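Local atomic coordinates of beta-agarase (Persicobacter, PDB entry 6AII), a protein that probably hydrolyses the beta-1,4 linkages of agarose as a family 16 glycoside hydrolase, producing neoagarobiose. Residues A132-I138 and K281-E287; F89-H93 and D290-L294; G46-W52 and C107-K111; F169-I173 and R209-A213. The contacts are given in a common frame with arbitrary orientation. Numbering follows the deposited sequence.

Contact 1 of 4, residues A132-I138 and K281-E287; sequences ANNVWMI and KLIINIE
Strands 132-138 and 281-287 run antiparallel, their axes 4.6 Å apart at closest approach and at 158°, both fully extended. The register pairs Ala132 with Glu287, Val135 with Ile284 and Ile138 with Lys281. Ala132, Asn134, Trp136 and Ile138 occupy hydrogen-bonded positions, as in Trp136 N to Ile283 O (2.9 Å) and Ile283 N to Trp136 O (2.8 Å), or Asn134 N to Asn285 O (2.8 Å).

Ile283 (m, t) lies beneath the indole of Trp136, whose p rotamer folds the ring back across the neighbouring strand. Ile283 CD1 makes a CH-pi contact 3.9 Å from the centroid of the Trp136 six-membered ring, 19° off its normal, and also meets Ile138 CG2 at 3.8 Å. The indole nitrogen is satisfied as well: Trp136 NE1 donates to Asn285 OD1 at 3.1 Å. Asn285, with chi1 p, turns its ND2 to Glu287 OE1 (3.0 Å) and Ile286 O (3.1 Å), while Gln289 NE2 holds Glu287 OE2. Asn134 (chi1 m) adds a weak bond from its ND2 to Asn285 OD1 (3.5 Å).

These polar and aromatic groups share a face with Glu145, Asp147 and Glu150 of the adjoining strand 144-151, which match the E-x-D-x-x-E signature of family GH16, so this is probably the substrate-cleft side of the jelly roll. On the reverse face, Val135 CG1 packs against Leu282 CD1 at 4.0 Å, and Ile284 and Ile286 reach strand 312-325 of the second sheet.

Contact 2 of 4, residues F89-H93 and D290-L294; sequences FRNSH and DWNAL
An Asx turn that follows strand 86-90 meets the first turn of the short helix 290-294, and a single carboxylate joins them. Phe89 and Arg90 are extended; Ser92 and His93 then bend the chain, with phi/psi near -61/-18 and -83/-18. Asn91 (chi1 t) closes the turn by accepting from His93 N at its OD1, 3.1 Å away. The closest CA atoms, those of Asn91 and Asp290, are 5.7 Å apart.

Asp290 points toward the turn in a p rotamer with chi2 near 0°. Its OD2 receives two hydrogen bonds from one residue, from Ser92 N at 2.6 Å and from Ser92 OG at 2.7 Å, so both donors of the serine are satisfied. The other oxygen, Asp290 OD1, takes a weak bond from Trp291 N at 2.7 Å, while Asp290 O accepts from Leu294 N at 2.8 Å in the helical pattern.

Around this polar pair lies an apolar border. Phe89 (p) and Ala293 both rest on Pro61 and on Leu100 of the neighbouring strand 97-110, so the helix packs on the sheet that strand 86-90 belongs to. Leu294 (m, t) slips between Phe89 and Asn91: its CD1 is 3.6 Å from Asn91 CG, and its CD2 is 3.8 Å from Phe89 CZ.

Contact 3 of 4, residues G46-W52 and C107-K111; sequences GKWKNFW and CVVSK
Gly46 enters with positive phi (72/9), and its O accepts a weak 3.4 Å bond from Lys111 NZ. Lys47 turns its side chain away, to Ser28 and Ala25, yet its backbone O takes Lys111 N at 2.9 Å. Trp48, an antiparallel non-hydrogen-bonded partner of Ser110 (CA-CA 4.6 Å), packs CB on Val108 CG1 at 3.7 Å; its indole NE1 bonds to Asp29. Lys49 pairs with Val109 through both backbone bonds, Lys49 N to Val109 O at 2.7 Å and Val109 N to Lys49 O at 3.1 Å. Its all-t side chain runs along the segment so that Lys49 NZ reaches Trp52 O (3.0 Å).

Asn50 (-79/34) breaks the extended run and is held by Thr42 and Glu40, and a water links Asn50 O (2.9 Å) with Cys107 N (3.0 Å). Phe51 stacks on His66, and its O lies 3.4 Å from Val109 CG2. Trp52 (chi1 t) presents its ring edge to Cys107 SG, 5.1 Å from the six-membered centroid, a sulfur-aromatic contact.

Lys47 and Trp48 both face Ile44, a classic beta bulge in the hairpin of strands 43-44 and 48-49, which extends the sheet of the GH16 jelly roll beyond strand 97-110.

Contact 4 of 4, residues F169-I173 and R209-A213; sequences FAKHI and RTDWA
One direct hydrogen bond joins residues 169-173, between helix 167-170 and strand 173-181, to the loop 209-213: Trp212 NE1 donates to Lys171 O at 2.9 Å with an angle of 161°. The segments come closest at Lys171 and Asp211, whose CA atoms are 4.4 Å apart. Asp211 CA also makes a CA-H...O contact with Ala170 O at 3.4 Å.

Two waters add bridges. One donates to Ala170 O (3.0 Å) and accepts from Trp212 N (2.8 Å); the other lies between Lys171 O (2.8 Å) and Arg209 O (2.9 Å).

The apolar part is the indole of Trp212 (chi1 m, chi2 79°), directed toward the strand start. Ile173 (m, t) sets CD1 over its face, 3.6 Å from the six-membered centroid and 13° off the normal, a CH-pi contact. Ile233 of the opposing sheet touches both side chains.

Within the loop, Asp211 (chi1 p) forms an Asx turn, its OD1 accepting from Ala213 N at 2.9 Å, while its OD2 accepts from Thr210 OG1 at 2.9 Å. Arg209 NE bonds to Asp211 O at 3.0 Å.

Main-chain carbonyls thus supply the acceptors on the 169-173 side, and Trp212 joins two modes in one side chain: its ring nitrogen is satisfied by the carbonyl of Lys171, while its face is buried against aliphatic carbon.

How the contacts relate
Contacts 1 and 3, centres about 11 Å apart, join consecutive strands of one sheet (132-139, 280-287, 97-110, 48-49); Ile284 O to Val108 N (2.8 Å) and Leu282 O to Ser110 N (2.9 Å) are probable hydrogen bonds between them. Contact 2 reaches this sheet through strand 86-90, its centre about 19 Å from that of contact 1. Contact 4 lies about 17 Å from contact 1, centre to centre. Contacts 2 and 4 fix the short helices 290-294 and 167-170, which meet at Trp291 CZ3 and Phe169 CE1 (3.4 Å). Along the chain, 89-93 falls between the segments of contact 3, so contacts 2 and 3 cross; contact 2 closes last, spanning contact 1, which spans contact 4.

Contact 1 of 4, residues A132-I138 and K281-E287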
loop_
_atom_site.group_PDB
_atom_site.type_symbol
_atom_site.label_atom_id
_atom_site.label_comp_id
_atom_site.label_asym_id
_atom_site.label_seq_id
_atom_site.Cartn_x
_atom_site.Cartn_y
_atom_site.Cartn_z
ATOM N N ALA A 132 2.401 9.444 -3.942
ATOM C CA ALA A 132 2.259 8.002 -3.684
ATOM C C ALA A 132 1.130 7.749 -2.697
ATOM O O ALA A 132 0.975 8.481 -1.724
ATOM C CB ALA A 132 3.522 7.399 -3.163
ATOM N N ASN A 133 0.306 6.734 -3.041
ATOM C CA ASN A 133 -0.796 6.264 -2.237
ATOM C C ASN A 133 -0.491 4.782 -1.954
ATOM O O ASN A 133 -0.512 3.977 -2.867
ATOM C CB ASN A 133 -2.115 6.404 -2.983
ATOM C CG ASN A 133 -2.546 7.812 -3.294
ATOM O OD1 ASN A 133 -3.637 8.175 -2.796
ATOM N ND2 ASN A 133 -1.809 8.538 -4.178
ATOM N N ASN A 134 -0.185 4.432 -0.691
ATOM C CA ASN A 134 0.422 3.148 -0.381
ATOM C C ASN A 134 -0.416 2.369 0.665
ATOM O O ASN A 134 -0.908 2.942 1.604
ATOM C CB ASN A 134 1.796 3.333 0.234
ATOM C CG ASN A 134 2.809 3.975 -0.692
ATOM O OD1 ASN A 134 2.810 3.765 -1.909
ATOM N ND2 ASN A 134 3.686 4.750 -0.055
ATOM N N VAL A 135 -0.512 1.083 0.448
ATOM C CA VAL A 135 -1.094 0.119 1.380
ATOM C C VAL A 135 -0.091 -1.045 1.457
ATOM O O VAL A 135 0.198 -1.696 0.456
ATOM C CB VAL A 135 -2.469 -0.403 0.939
ATOM C CG1 VAL A 135 -3.047 -1.298 2.024
ATOM C CG2 VAL A 135 -3.433 0.706 0.617
ATOM N N TRP A 136 0.482 -1.271 2.640
ATOM C CA TRP A 136 1.557 -2.236 2.719
ATOM C C TRP A 136 1.672 -2.762 4.144
ATOM O O TRP A 136 1.020 -2.264 5.015
ATOM C CB TRP A 136 2.873 -1.679 2.193
ATOM C CG TRP A 136 3.351 -0.415 2.840
ATOM C CD1 TRP A 136 2.794 0.835 2.767
ATOM C CD2 TRP A 136 4.521 -0.278 3.652
ATOM N NE1 TRP A 136 3.551 1.754 3.449
ATOM C CE2 TRP A 136 4.608 1.080 4.007
ATOM C CE3 TRP A 136 5.465 -1.209 4.101
ATOM C CZ2 TRP A 136 5.676 1.567 4.742
ATOM C CZ3 TRP A 136 6.515 -0.718 4.839
ATOM C CH2 TRP A 136 6.561 0.633 5.212
ATOM N N MET A 137 2.475 -3.789 4.300
ATOM C CA MET A 137 2.572 -4.443 5.596
ATOM C C MET A 137 4.051 -4.717 5.887
ATOM O O MET A 137 4.810 -5.037 4.977
ATOM C CB MET A 137 1.794 -5.768 5.546
ATOM C CG MET A 137 0.349 -5.573 5.083
ATOM S SD MET A 137 -0.714 -6.987 5.511
ATOM C CE MET A 137 0.019 -8.219 4.476
ATOM N N ILE A 138 4.439 -4.657 7.160
ATOM C CA ILE A 138 5.871 -4.931 7.459
ATOM C C ILE A 138 6.002 -5.508 8.867
ATOM O O ILE A 138 5.198 -5.213 9.747
ATOM C CB ILE A 138 6.763 -3.686 7.312
ATOM C CG1 ILE A 138 8.248 -4.074 7.392
ATOM C CG2 ILE A 138 6.421 -2.618 8.278
ATOM C CD1 ILE A 138 9.123 -3.231 6.545
ATOM N N LYS A 281 2.434 -5.460 10.713
ATOM C CA LYS A 281 1.473 -4.352 10.910
ATOM C C LYS A 281 1.059 -3.866 9.507
ATOM O O LYS A 281 1.871 -4.001 8.587
ATOM C CB LYS A 281 2.058 -3.179 11.680
ATOM C CG LYS A 281 2.322 -3.510 13.156
ATOM C CD LYS A 281 2.912 -2.363 13.912
ATOM C CE LYS A 281 3.117 -2.737 15.372
ATOM N NZ LYS A 281 3.575 -1.533 16.108
ATOM N N LEU A 282 -0.154 -3.322 9.420
ATOM C CA LEU A 282 -0.638 -2.700 8.187
ATOM C C LEU A 282 -0.307 -1.208 8.269
ATOM O O LEU A 282 -0.555 -0.525 9.274
ATOM C CB LEU A 282 -2.141 -2.968 8.073
ATOM C CG LEU A 282 -2.845 -2.308 6.885
ATOM C CD1 LEU A 282 -2.372 -2.906 5.586
ATOM C CD2 LEU A 282 -4.350 -2.481 7.047
ATOM N N ILE A 283 0.197 -0.660 7.143
ATOM C CA ILE A 283 0.511 0.713 7.014
ATOM C C ILE A 283 -0.277 1.254 5.809
ATOM O O ILE A 283 -0.257 0.629 4.734
ATOM C CB ILE A 283 2.049 0.896 6.838
ATOM C CG1 ILE A 283 2.796 0.223 8.006
ATOM C CG2 ILE A 283 2.414 2.367 6.678
ATOM C CD1 ILE A 283 4.278 0.462 8.070
ATOM N N ILE A 284 -0.933 2.382 6.000
ATOM C CA ILE A 284 -1.574 3.109 4.878
ATOM C C ILE A 284 -1.065 4.550 4.938
ATOM O O ILE A 284 -1.140 5.203 5.963
ATOM C CB ILE A 284 -3.095 3.083 4.948
ATOM C CG1 ILE A 284 -3.581 1.642 5.099
ATOM C CG2 ILE A 284 -3.633 3.774 3.698
ATOM C CD1 ILE A 284 -5.076 1.504 4.935
ATOM N N ASN A 285 -0.478 5.003 3.844
ATOM C CA ASN A 285 0.107 6.322 3.904
ATOM C C ASN A 285 0.194 6.946 2.514
ATOM O O ASN A 285 0.053 6.275 1.466
ATOM C CB ASN A 285 1.521 6.323 4.514
ATOM C CG ASN A 285 2.591 5.866 3.536
ATOM O OD1 ASN A 285 2.733 4.690 3.271
ATOM N ND2 ASN A 285 3.369 6.770 2.970
ATOM N N ILE A 286 0.490 8.249 2.532
ATOM C CA ILE A 286 0.830 8.966 1.327
ATOM C C ILE A 286 2.234 9.561 1.514
ATOM O O ILE A 286 2.682 9.742 2.646
ATOM C CB ILE A 286 -0.178 10.064 0.961
ATOM C CG1 ILE A 286 -0.215 11.200 1.989
ATOM C CG2 ILE A 286 -1.566 9.413 0.722
ATOM C CD1 ILE A 286 -1.225 12.325 1.717
ATOM N N GLU A 287 2.957 9.696 0.426
ATOM C CA GLU A 287 4.288 10.261 0.521
ATOM C C GLU A 287 4.704 10.857 -0.811
ATOM O O GLU A 287 4.215 10.497 -1.872
ATOM C CB GLU A 287 5.272 9.196 0.974
ATOM C CG GLU A 287 5.352 7.982 0.195
ATOM C CD GLU A 287 6.195 6.834 0.843
ATOM O OE1 GLU A 287 6.186 6.564 2.059
ATOM O OE2 GLU A 287 6.986 6.296 0.077
#

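Contact 2 of 4, residues F89-H93 and D290-L294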
loop_
_atom_site.group_PDB
_atom_site.type_symbol
_atom_site.label_atom_id
_atom_site.label_comp_id
_atom_site.label_asym_id
_atom_site.label_seq_id
_atom_site.Cartn_x
_atom_site.Cartn_y
_atom_site.Cartn_z
ATOM N N PHE A 89 16.087 17.231 2.077
ATOM C CA PHE A 89 16.094 15.786 2.088
ATOM C C PHE A 89 17.178 15.205 1.197
ATOM O O PHE A 89 17.654 15.878 0.258
ATOM C CB PHE A 89 14.733 15.256 1.606
ATOM C CG PHE A 89 14.391 15.751 0.212
ATOM C CD1 PHE A 89 13.777 16.977 -0.020
ATOM C CD2 PHE A 89 14.731 14.962 -0.879
ATOM C CE1 PHE A 89 13.473 17.379 -1.305
ATOM C CE2 PHE A 89 14.441 15.384 -2.167
ATOM C CZ PHE A 89 13.821 16.589 -2.372
ATOM N N ARG A 90 17.538 13.964 1.449
ATOM C CA ARG A 90 18.645 13.317 0.714
ATOM C C ARG A 90 18.068 12.635 -0.521
ATOM O O ARG A 90 17.033 11.993 -0.460
ATOM C CB ARG A 90 19.341 12.342 1.684
ATOM C CG ARG A 90 20.847 12.187 1.560
ATOM C CD ARG A 90 21.469 11.279 2.638
ATOM N NE ARG A 90 21.511 11.836 4.017
ATOM C CZ ARG A 90 22.628 12.165 4.725
ATOM N NH1 ARG A 90 22.536 12.578 6.011
ATOM N NH2 ARG A 90 23.815 12.095 4.117
ATOM N N ASN A 91 18.721 12.822 -1.644
ATOM C CA ASN A 91 18.483 12.006 -2.852
ATOM C C ASN A 91 19.078 10.607 -2.629
ATOM O O ASN A 91 20.299 10.428 -2.541
ATOM C CB ASN A 91 19.051 12.698 -4.078
ATOM C CG ASN A 91 18.857 11.876 -5.336
ATOM O OD1 ASN A 91 18.238 10.832 -5.310
ATOM N ND2 ASN A 91 19.378 12.347 -6.437
ATOM N N SER A 92 18.239 9.611 -2.431
ATOM C CA SER A 92 18.709 8.267 -2.069
ATOM C C SER A 92 19.618 7.676 -3.175
ATOM O O SER A 92 20.376 6.722 -2.917
ATOM C CB SER A 92 17.553 7.346 -1.799
ATOM O OG SER A 92 16.774 7.274 -2.979
ATOM N N HIS A 93 19.578 8.202 -4.387
ATOM C CA HIS A 93 20.334 7.585 -5.473
ATOM C C HIS A 93 21.794 8.065 -5.434
ATOM O O HIS A 93 22.669 7.431 -6.053
ATOM C CB HIS A 93 19.666 7.872 -6.829
ATOM C CG HIS A 93 18.319 7.224 -7.001
ATOM N ND1 HIS A 93 17.772 6.953 -8.242
ATOM C CD2 HIS A 93 17.401 6.793 -6.099
ATOM C CE1 HIS A 93 16.578 6.404 -8.095
ATOM N NE2 HIS A 93 16.323 6.299 -6.790
ATOM N N ASP A 290 11.755 11.015 -2.756
ATOM C CA ASP A 290 12.828 11.829 -3.309
ATOM C C ASP A 290 12.882 11.785 -4.840
ATOM O O ASP A 290 12.871 12.838 -5.444
ATOM C CB ASP A 290 14.201 11.362 -2.770
ATOM C CG ASP A 290 14.624 9.900 -2.893
ATOM O OD1 ASP A 290 13.907 9.041 -3.426
ATOM O OD2 ASP A 290 15.607 9.567 -2.265
ATOM N N TRP A 291 12.830 10.565 -5.389
ATOM C CA TRP A 291 13.015 10.330 -6.883
ATOM C C TRP A 291 11.862 11.027 -7.650
ATOM O O TRP A 291 12.084 11.819 -8.582
ATOM C CB TRP A 291 13.134 8.815 -7.203
ATOM C CG TRP A 291 12.080 7.864 -6.682
ATOM C CD1 TRP A 291 12.007 7.302 -5.427
ATOM C CD2 TRP A 291 11.019 7.243 -7.428
ATOM N NE1 TRP A 291 10.945 6.436 -5.327
ATOM C CE2 TRP A 291 10.314 6.381 -6.545
ATOM C CE3 TRP A 291 10.568 7.343 -8.753
ATOM C CZ2 TRP A 291 9.190 5.646 -6.951
ATOM C CZ3 TRP A 291 9.441 6.634 -9.138
ATOM C CH2 TRP A 291 8.776 5.778 -8.255
ATOM N N ASN A 292 10.676 10.896 -7.114
ATOM C CA ASN A 292 9.557 11.515 -7.758
ATOM C C ASN A 292 9.626 13.051 -7.619
ATOM O O ASN A 292 9.381 13.789 -8.553
ATOM C CB ASN A 292 8.225 10.960 -7.260
ATOM C CG ASN A 292 7.871 9.612 -7.858
ATOM O OD1 ASN A 292 7.869 9.445 -9.084
ATOM N ND2 ASN A 292 7.499 8.663 -7.006
ATOM N N ALA A 293 9.862 13.526 -6.399
ATOM C CA ALA A 293 9.825 14.956 -6.162
ATOM C C ALA A 293 10.910 15.679 -6.970
ATOM O O ALA A 293 10.565 16.731 -7.563
ATOM C CB ALA A 293 9.980 15.246 -4.712
ATOM N N LEU A 294 12.081 15.033 -7.063
ATOM C CA LEU A 294 13.187 15.721 -7.793
ATOM C C LEU A 294 12.894 15.778 -9.300
ATOM O O LEU A 294 13.365 16.697 -10.019
ATOM C CB LEU A 294 14.494 14.996 -7.485
ATOM C CG LEU A 294 15.054 15.168 -6.059
ATOM C CD1 LEU A 294 16.175 14.196 -5.767
ATOM C CD2 LEU A 294 15.449 16.605 -5.839
#

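Contact 3 of 4, residues G46-W52 and C107-K111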
loop_
_atom_site.group_PDB
_atom_site.type_symbol
_atom_site.label_atom_id
_atom_site.label_comp_id
_atom_site.label_asym_id
_atom_site.label_seq_id
_atom_site.Cartn_x
_atom_site.Cartn_y
_atom_site.Cartn_z
ATOM N N GLY A 46 -8.889 2.781 18.803
ATOM C CA GLY A 46 -8.045 1.805 19.418
ATOM C C GLY A 46 -7.270 0.932 18.433
ATOM O O GLY A 46 -6.592 -0.024 18.848
ATOM N N LYS A 47 -7.293 1.262 17.128
ATOM C CA LYS A 47 -6.746 0.377 16.116
ATOM C C LYS A 47 -5.695 1.006 15.175
ATOM O O LYS A 47 -4.882 0.266 14.648
ATOM C CB LYS A 47 -7.863 -0.125 15.201
ATOM C CG LYS A 47 -8.898 -1.002 15.874
ATOM C CD LYS A 47 -10.044 -1.416 14.970
ATOM C CE LYS A 47 -11.071 -2.218 15.747
ATOM N NZ LYS A 47 -12.260 -2.516 14.908
ATOM N N TRP A 48 -5.768 2.281 14.920
ATOM C CA TRP A 48 -5.011 2.910 13.812
ATOM C C TRP A 48 -4.232 4.109 14.375
ATOM O O TRP A 48 -4.830 5.167 14.646
ATOM C CB TRP A 48 -5.968 3.377 12.685
ATOM C CG TRP A 48 -7.011 2.372 12.325
ATOM C CD1 TRP A 48 -8.342 2.450 12.595
ATOM C CD2 TRP A 48 -6.800 1.094 11.705
ATOM N NE1 TRP A 48 -8.984 1.320 12.180
ATOM C CE2 TRP A 48 -8.072 0.470 11.612
ATOM C CE3 TRP A 48 -5.680 0.429 11.164
ATOM C CZ2 TRP A 48 -8.257 -0.780 11.038
ATOM C CZ3 TRP A 48 -5.875 -0.826 10.637
ATOM C CH2 TRP A 48 -7.149 -1.410 10.550
ATOM N N LYS A 49 -2.895 3.975 14.443
ATOM C CA LYS A 49 -2.107 5.080 14.908
ATOM C C LYS A 49 -2.063 6.161 13.838
ATOM O O LYS A 49 -1.805 5.821 12.697
ATOM C CB LYS A 49 -0.657 4.688 15.200
ATOM C CG LYS A 49 0.191 5.722 15.967
ATOM C CD LYS A 49 1.628 5.279 16.010
ATOM C CE LYS A 49 2.554 5.959 16.983
ATOM N NZ LYS A 49 3.961 5.640 16.610
ATOM N N ASN A 50 -2.293 7.407 14.223
ATOM C CA ASN A 50 -2.239 8.563 13.312
ATOM C C ASN A 50 -0.820 9.040 13.003
ATOM O O ASN A 50 -0.641 10.226 12.772
ATOM C CB ASN A 50 -3.107 9.707 13.774
ATOM C CG ASN A 50 -2.715 10.319 15.109
ATOM O OD1 ASN A 50 -1.838 9.771 15.779
ATOM N ND2 ASN A 50 -3.344 11.448 15.447
ATOM N N PHE A 51 0.117 8.142 12.935
ATOM C CA PHE A 51 1.431 8.487 12.528
ATOM C C PHE A 51 2.187 7.251 12.076
ATOM O O PHE A 51 1.739 6.112 12.236
ATOM C CB PHE A 51 2.181 9.153 13.703
ATOM C CG PHE A 51 3.261 10.101 13.240
ATOM C CD1 PHE A 51 2.915 11.318 12.656
ATOM C CD2 PHE A 51 4.596 9.772 13.348
ATOM C CE1 PHE A 51 3.903 12.179 12.180
ATOM C CE2 PHE A 51 5.586 10.630 12.852
ATOM C CZ PHE A 51 5.238 11.851 12.338
ATOM N N TRP A 52 3.438 7.467 11.617
ATOM C CA TRP A 52 4.429 6.438 11.401
ATOM C C TRP A 52 4.795 5.766 12.736
ATOM O O TRP A 52 4.458 6.319 13.764
ATOM C CB TRP A 52 5.620 7.121 10.722
ATOM C CG TRP A 52 6.838 6.302 10.492
ATOM C CD1 TRP A 52 8.098 6.484 11.018
ATOM C CD2 TRP A 52 6.966 5.261 9.524
ATOM N NE1 TRP A 52 8.962 5.545 10.509
ATOM C CE2 TRP A 52 8.302 4.801 9.577
ATOM C CE3 TRP A 52 6.075 4.645 8.643
ATOM C CZ2 TRP A 52 8.783 3.784 8.753
ATOM C CZ3 TRP A 52 6.550 3.604 7.867
ATOM C CH2 TRP A 52 7.875 3.185 7.916
ATOM N N CYS A 107 0.135 9.406 7.669
ATOM C CA CYS A 107 0.619 8.063 7.727
ATOM C C CYS A 107 -0.111 7.351 8.867
ATOM O O CYS A 107 -0.248 7.949 9.940
ATOM C CB CYS A 107 2.134 8.065 7.927
ATOM S SG CYS A 107 2.856 6.431 7.986
ATOM N N VAL A 108 -0.614 6.141 8.601
ATOM C CA VAL A 108 -1.352 5.390 9.576
ATOM C C VAL A 108 -0.727 4.017 9.763
ATOM O O VAL A 108 -0.396 3.354 8.758
ATOM C CB VAL A 108 -2.812 5.282 9.105
ATOM C CG1 VAL A 108 -3.582 4.352 9.994
ATOM C CG2 VAL A 108 -3.442 6.662 9.053
ATOM N N VAL A 109 -0.563 3.535 11.043
ATOM C CA VAL A 109 0.011 2.239 11.286
ATOM C C VAL A 109 -0.895 1.469 12.250
ATOM O O VAL A 109 -1.362 2.036 13.269
ATOM C CB VAL A 109 1.439 2.331 11.842
ATOM C CG1 VAL A 109 1.963 0.927 12.079
ATOM C CG2 VAL A 109 2.369 3.096 10.905
ATOM N N SER A 110 -1.201 0.228 11.951
ATOM C CA SER A 110 -2.086 -0.529 12.827
ATOM C C SER A 110 -1.421 -0.820 14.176
ATOM O O SER A 110 -0.211 -0.900 14.255
ATOM C CB SER A 110 -2.479 -1.850 12.208
ATOM O OG SER A 110 -1.406 -2.726 12.035
ATOM N N LYS A 111 -2.271 -0.912 15.187
ATOM C CA LYS A 111 -1.855 -1.490 16.465
ATOM C C LYS A 111 -1.646 -2.999 16.325
ATOM O O LYS A 111 -0.678 -3.555 16.826
ATOM C CB LYS A 111 -2.911 -1.213 17.536
ATOM C CG LYS A 111 -2.482 -1.778 18.898
ATOM C CD LYS A 111 -3.521 -1.551 19.945
ATOM C CE LYS A 111 -3.449 -0.172 20.526
ATOM N NZ LYS A 111 -4.529 0.036 21.527
HETATM O O HOH W 1 0.163 11.131 10.100
#

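Contact 4 of 4, residues F169-I173 and R209-A213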
loop_
_atom_site.group_PDB
_atom_site.type_symbol
_atom_site.label_atom_id
_atom_site.label_comp_id
_atom_site.label_asym_id
_atom_site.label_seq_id
_atom_site.Cartn_x
_atom_site.Cartn_y
_atom_site.Cartn_z
ATOM N N PHE A 169 3.359 6.475 -14.225
ATOM C CA PHE A 169 3.251 6.129 -12.894
ATOM C C PHE A 169 1.773 5.962 -12.544
ATOM O O PHE A 169 1.457 4.999 -11.891
ATOM C CB PHE A 169 3.946 7.132 -11.981
ATOM C CG PHE A 169 5.425 7.192 -12.292
ATOM C CD1 PHE A 169 6.297 6.294 -11.716
ATOM C CD2 PHE A 169 5.889 8.110 -13.201
ATOM C CE1 PHE A 169 7.645 6.335 -12.054
ATOM C CE2 PHE A 169 7.226 8.105 -13.563
ATOM C CZ PHE A 169 8.074 7.221 -12.991
ATOM N N ALA A 170 0.906 6.841 -13.028
ATOM C CA ALA A 170 -0.471 6.854 -12.524
ATOM C C ALA A 170 -1.193 5.587 -12.979
ATOM O O ALA A 170 -2.180 5.211 -12.346
ATOM C CB ALA A 170 -1.204 8.097 -13.031
ATOM N N LYS A 171 -0.808 4.963 -14.065
ATOM C CA LYS A 171 -1.624 3.886 -14.560
ATOM C C LYS A 171 -1.376 2.564 -13.819
ATOM O O LYS A 171 -2.146 1.615 -13.971
ATOM C CB LYS A 171 -1.434 3.703 -16.054
ATOM C CG LYS A 171 -0.125 3.071 -16.465
ATOM C CD LYS A 171 0.028 3.130 -17.996
ATOM C CE LYS A 171 1.317 2.522 -18.475
ATOM N NZ LYS A 171 1.300 2.565 -19.974
ATOM N N HIS A 172 -0.306 2.500 -13.044
ATOM C CA HIS A 172 0.132 1.257 -12.447
ATOM C C HIS A 172 -0.325 1.118 -10.986
ATOM O O HIS A 172 -0.725 2.067 -10.272
ATOM C CB HIS A 172 1.634 1.139 -12.470
ATOM C CG HIS A 172 2.243 0.990 -13.781
ATOM N ND1 HIS A 172 2.644 2.085 -14.505
ATOM C CD2 HIS A 172 2.475 -0.057 -14.556
ATOM C CE1 HIS A 172 3.091 1.679 -15.634
ATOM N NE2 HIS A 172 3.038 0.368 -15.704
ATOM N N ILE A 173 -0.385 -0.134 -10.597
ATOM C CA ILE A 173 -0.391 -0.541 -9.156
ATOM C C ILE A 173 0.775 -1.516 -9.007
ATOM O O ILE A 173 0.772 -2.583 -9.609
ATOM C CB ILE A 173 -1.727 -1.129 -8.699
ATOM C CG1 ILE A 173 -2.876 -0.122 -8.770
ATOM C CG2 ILE A 173 -1.615 -1.631 -7.243
ATOM C CD1 ILE A 173 -4.257 -0.739 -8.618
ATOM N N ARG A 209 -6.757 2.063 -19.147
ATOM C CA ARG A 209 -7.032 2.743 -17.857
ATOM C C ARG A 209 -5.849 3.657 -17.520
ATOM O O ARG A 209 -4.728 3.194 -17.344
ATOM C CB ARG A 209 -7.268 1.717 -16.753
ATOM C CG ARG A 209 -7.542 2.387 -15.413
ATOM C CD ARG A 209 -8.278 1.506 -14.384
ATOM N NE ARG A 209 -8.739 2.300 -13.239
ATOM C CZ ARG A 209 -9.648 1.865 -12.382
ATOM N NH1 ARG A 209 -10.181 0.663 -12.560
ATOM N NH2 ARG A 209 -10.068 2.676 -11.406
ATOM N N THR A 210 -6.132 4.945 -17.462
ATOM C CA THR A 210 -5.066 5.917 -17.275
ATOM C C THR A 210 -4.648 6.102 -15.799
ATOM O O THR A 210 -3.514 6.532 -15.523
ATOM C CB THR A 210 -5.447 7.284 -17.839
ATOM O OG1 THR A 210 -6.612 7.743 -17.183
ATOM C CG2 THR A 210 -5.687 7.242 -19.331
ATOM N N ASP A 211 -5.544 5.859 -14.871
ATOM C CA ASP A 211 -5.226 6.079 -13.484
ATOM C C ASP A 211 -6.296 5.372 -12.635
ATOM O O ASP A 211 -7.306 4.910 -13.181
ATOM C CB ASP A 211 -5.247 7.567 -13.125
ATOM C CG ASP A 211 -6.620 8.202 -13.312
ATOM O OD1 ASP A 211 -7.488 8.078 -12.442
ATOM O OD2 ASP A 211 -6.867 8.679 -14.464
ATOM N N TRP A 212 -6.084 5.375 -11.321
ATOM C CA TRP A 212 -6.946 4.683 -10.360
ATOM C C TRP A 212 -7.606 5.701 -9.422
ATOM O O TRP A 212 -8.022 5.312 -8.288
ATOM C CB TRP A 212 -6.118 3.626 -9.613
ATOM C CG TRP A 212 -5.589 2.557 -10.494
ATOM C CD1 TRP A 212 -4.502 2.657 -11.297
ATOM C CD2 TRP A 212 -6.219 1.299 -10.803
ATOM N NE1 TRP A 212 -4.340 1.526 -12.024
ATOM C CE2 TRP A 212 -5.383 0.668 -11.753
ATOM C CE3 TRP A 212 -7.337 0.616 -10.306
ATOM C CZ2 TRP A 212 -5.677 -0.539 -12.309
ATOM C CZ3 TRP A 212 -7.617 -0.615 -10.850
ATOM C CH2 TRP A 212 -6.791 -1.200 -11.818
ATOM N N ALA A 213 -7.621 6.966 -9.814
ATOM C CA ALA A 213 -7.959 8.004 -8.886
ATOM C C ALA A 213 -9.384 8.522 -8.994
ATOM O O ALA A 213 -9.656 9.511 -8.339
ATOM C CB ALA A 213 -6.998 9.186 -9.059
HETATM O O HOH W 2 -3.768 6.184 -10.047
HETATM O O HOH W 3 -4.044 0.814 -15.803
#